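Putative uncharacterized protein (PDB 3R4V) is of unknown function but belongs to the phage tubulin-like proteins and holds guanosine-5'-diphosphate in its pocket. Local coordinates at residues A226-P236 with F242-M253. Numbering follows the deposited sequence. Where two conformers were deposited one is given.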
# COMPACT_ATOMS: atom_id res chain seq x y z
N ALA A 226 -17.40 7.34 -7.81
CA ALA A 226 -17.24 6.79 -6.47
C ALA A 226 -18.08 5.53 -6.34
O ALA A 226 -19.25 5.51 -6.76
CB ALA A 226 -17.65 7.82 -5.43
N ILE A 227 -17.50 4.49 -5.77
CA ILE A 227 -18.23 3.24 -5.53
C ILE A 227 -18.80 3.15 -4.12
O ILE A 227 -19.96 2.80 -3.93
CB ILE A 227 -17.31 2.02 -5.73
CG1 ILE A 227 -16.69 2.06 -7.14
CG2 ILE A 227 -18.06 0.70 -5.46
CD1 ILE A 227 -15.53 1.08 -7.31
N SER A 228 -17.96 3.43 -3.12
CA SER A 228 -18.33 3.16 -1.73
C SER A 228 -17.73 4.24 -0.84
O SER A 228 -16.53 4.51 -0.90
CB SER A 228 -17.81 1.77 -1.34
OG SER A 228 -18.22 1.39 -0.05
N GLN A 229 -18.55 4.83 0.02
CA GLN A 229 -18.18 6.07 0.69
C GLN A 229 -18.47 5.95 2.18
O GLN A 229 -19.52 5.46 2.58
CB GLN A 229 -19.07 7.17 0.11
CG GLN A 229 -18.59 8.59 0.20
CD GLN A 229 -19.38 9.46 -0.76
OE1 GLN A 229 -19.13 9.46 -1.97
NE2 GLN A 229 -20.38 10.17 -0.24
N LEU A 230 -17.53 6.40 3.01
CA LEU A 230 -17.76 6.50 4.45
C LEU A 230 -17.40 7.91 4.90
O LEU A 230 -16.30 8.37 4.60
CB LEU A 230 -16.90 5.48 5.18
CG LEU A 230 -17.52 4.68 6.32
CD1 LEU A 230 -16.81 3.35 6.48
CD2 LEU A 230 -17.47 5.49 7.61
N SER A 231 -18.31 8.60 5.58
CA SER A 231 -18.06 9.96 6.05
C SER A 231 -18.12 10.05 7.57
O SER A 231 -19.02 9.50 8.19
CB SER A 231 -19.07 10.94 5.44
OG SER A 231 -18.90 11.03 4.04
N LEU A 232 -17.14 10.74 8.17
CA LEU A 232 -17.17 11.03 9.60
C LEU A 232 -17.40 12.52 9.81
O LEU A 232 -16.77 13.35 9.15
CB LEU A 232 -15.85 10.62 10.26
CG LEU A 232 -15.52 9.12 10.22
CD1 LEU A 232 -14.19 8.86 10.89
CD2 LEU A 232 -16.64 8.32 10.88
N TYR A 233 -18.29 12.86 10.74
CA TYR A 233 -18.56 14.26 11.04
C TYR A 233 -18.47 14.51 12.54
O TYR A 233 -19.01 13.74 13.33
CB TYR A 233 -19.96 14.66 10.58
CG TYR A 233 -20.19 14.69 9.08
CD1 TYR A 233 -19.85 15.81 8.33
CD2 TYR A 233 -20.78 13.62 8.43
CE1 TYR A 233 -20.07 15.86 6.97
CE2 TYR A 233 -21.02 13.66 7.06
CZ TYR A 233 -20.66 14.78 6.34
OH TYR A 233 -20.88 14.84 4.98
N LEU A 234 -17.81 15.59 12.93
CA LEU A 234 -17.81 16.02 14.33
C LEU A 234 -19.06 16.85 14.63
O LEU A 234 -19.66 16.71 15.69
CB LEU A 234 -16.55 16.84 14.63
CG LEU A 234 -16.39 17.36 16.06
CD1 LEU A 234 -16.54 16.24 17.07
CD2 LEU A 234 -15.03 18.03 16.22
N ASP A 235 -19.43 17.70 13.68
CA ASP A 235 -20.64 18.51 13.79
C ASP A 235 -21.72 17.83 12.96
O ASP A 235 -21.70 17.89 11.73
CB ASP A 235 -20.37 19.92 13.24
CG ASP A 235 -21.54 20.87 13.43
OD1 ASP A 235 -22.67 20.41 13.72
OD2 ASP A 235 -21.33 22.09 13.28
N PRO A 236 -22.67 17.15 13.64
CA PRO A 236 -23.68 16.40 12.89
C PRO A 236 -24.59 17.31 12.07
O PRO A 236 -25.33 16.82 11.21
CB PRO A 236 -24.48 15.68 13.99
CG PRO A 236 -24.22 16.48 15.23
CD PRO A 236 -22.82 17.00 15.10
N PHE A 242 -24.01 13.67 -0.13
CA PHE A 242 -23.55 14.10 -1.44
C PHE A 242 -23.01 12.93 -2.26
O PHE A 242 -22.85 11.82 -1.75
CB PHE A 242 -22.44 15.14 -1.28
CG PHE A 242 -21.22 14.61 -0.59
CD1 PHE A 242 -20.26 13.91 -1.29
CD2 PHE A 242 -21.04 14.80 0.77
CE1 PHE A 242 -19.13 13.42 -0.66
CE2 PHE A 242 -19.92 14.31 1.41
CZ PHE A 242 -18.96 13.62 0.70
N GLY A 243 -22.73 13.19 -3.53
CA GLY A 243 -22.14 12.19 -4.40
C GLY A 243 -23.13 11.15 -4.90
O GLY A 243 -24.32 11.20 -4.57
N THR A 244 -22.63 10.20 -5.70
CA THR A 244 -23.42 9.12 -6.27
C THR A 244 -22.86 7.71 -6.00
O THR A 244 -22.94 6.83 -6.86
CB THR A 244 -23.56 9.29 -7.79
OG1 THR A 244 -22.30 9.71 -8.34
CG2 THR A 244 -24.62 10.32 -8.12
N PRO A 245 -22.28 7.48 -4.81
CA PRO A 245 -21.75 6.13 -4.58
C PRO A 245 -22.86 5.10 -4.48
O PRO A 245 -24.01 5.44 -4.22
CB PRO A 245 -21.05 6.27 -3.23
CG PRO A 245 -21.81 7.33 -2.54
CD PRO A 245 -22.19 8.32 -3.61
N ILE A 246 -22.50 3.84 -4.70
CA ILE A 246 -23.40 2.71 -4.56
C ILE A 246 -23.65 2.41 -3.09
O ILE A 246 -24.74 1.98 -2.71
CB ILE A 246 -22.80 1.45 -5.21
CG1 ILE A 246 -22.67 1.64 -6.72
CG2 ILE A 246 -23.65 0.23 -4.87
CD1 ILE A 246 -23.96 2.08 -7.38
N TYR A 247 -22.64 2.63 -2.27
CA TYR A 247 -22.75 2.37 -0.84
C TYR A 247 -22.29 3.62 -0.10
O TYR A 247 -21.28 4.21 -0.46
CB TYR A 247 -21.89 1.16 -0.44
CG TYR A 247 -21.83 0.90 1.05
CD1 TYR A 247 -22.71 0.00 1.66
CD2 TYR A 247 -20.90 1.55 1.85
CE1 TYR A 247 -22.65 -0.24 3.02
CE2 TYR A 247 -20.84 1.31 3.22
CZ TYR A 247 -21.71 0.42 3.79
OH TYR A 247 -21.65 0.18 5.15
N ARG A 248 -23.04 4.02 0.92
CA ARG A 248 -22.74 5.24 1.67
C ARG A 248 -23.07 5.03 3.14
O ARG A 248 -24.14 4.51 3.46
CB ARG A 248 -23.59 6.38 1.10
CG ARG A 248 -23.79 7.57 2.02
CD ARG A 248 -25.11 8.29 1.72
NE ARG A 248 -25.28 8.61 0.31
CZ ARG A 248 -24.73 9.65 -0.30
NH1 ARG A 248 -23.95 10.48 0.38
NH2 ARG A 248 -24.94 9.86 -1.59
N LYS A 249 -22.17 5.44 4.04
CA LYS A 249 -22.42 5.40 5.48
C LYS A 249 -21.81 6.60 6.18
O LYS A 249 -20.81 7.16 5.73
CB LYS A 249 -21.86 4.12 6.11
CG LYS A 249 -22.81 2.94 6.09
CD LYS A 249 -23.90 3.07 7.13
CE LYS A 249 -25.05 2.13 6.81
NZ LYS A 249 -24.57 0.79 6.39
N VAL A 250 -22.41 6.99 7.30
CA VAL A 250 -21.93 8.12 8.08
C VAL A 250 -21.72 7.75 9.54
O VAL A 250 -22.52 7.02 10.13
CB VAL A 250 -22.89 9.32 7.97
CG1 VAL A 250 -22.48 10.45 8.92
CG2 VAL A 250 -22.95 9.82 6.54
N GLY A 251 -20.64 8.25 10.13
CA GLY A 251 -20.40 8.12 11.56
C GLY A 251 -20.24 9.48 12.22
O GLY A 251 -19.74 10.42 11.61
N ILE A 252 -20.68 9.59 13.48
CA ILE A 252 -20.54 10.85 14.21
C ILE A 252 -19.42 10.75 15.21
O ILE A 252 -19.45 9.92 16.11
CB ILE A 252 -21.85 11.24 14.92
CG1 ILE A 252 -22.98 11.29 13.90
CG2 ILE A 252 -21.68 12.57 15.65
CD1 ILE A 252 -22.62 12.04 12.64
N MET A 253 -18.40 11.60 15.04
CA MET A 253 -17.24 11.60 15.91
C MET A 253 -17.53 12.33 17.21
O MET A 253 -18.43 13.18 17.27
CB MET A 253 -16.03 12.22 15.22
CG MET A 253 -15.60 11.48 13.97
SD MET A 253 -14.12 12.19 13.25
CE MET A 253 -14.82 13.63 12.44
O HOH W 1 -20.53 7.14 -8.80
O HOH W 2 -20.24 15.19 17.65
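Gln229 of strand 228-233 lays its side chain between Pro245 and Phe242, two residues of the loop that leads into strand 247-252. Its CB lies 3.8 Å from Pro245 CG. CG stands anti to the backbone N (chi1 -157°), and the extended chain delivers the amide between the two rings. OE1 approaches Pro245 CG at 3.5 Å, with CD close to the same atom. On the other side of the amide, NE2 sits over one face of the Phe242 ring, the two planes 22° apart. NE2 also gives a weak hydrogen bond of 3.3 Å to Phe242 O; in one of two conformers, Arg248 NH1 and NH2 both point end-on at this oxygen. Farther along the same face, Tyr233 OH meets the edge of the Phe242 ring, and Val250 CG1 lies 3.6 Å from Tyr233 CD2 at the tyrosine edge. The strands run parallel, axes 7° apart, laced by backbone bonds such as Gly251 N to Ser231 O (2.8 Å). They end the mixed sheet in the C-terminal domain of this tubulin-like protein: 247-252 is the outermost strand within the chain, while 228-233 continues to strand 264-270, Ile227 and Ser228 forming a classic bulge opposite Ile269. Two guanidinium bonds in one arginine conformer, with the weak amide bond beside them, would probably polarise the Phe242 carbonyl.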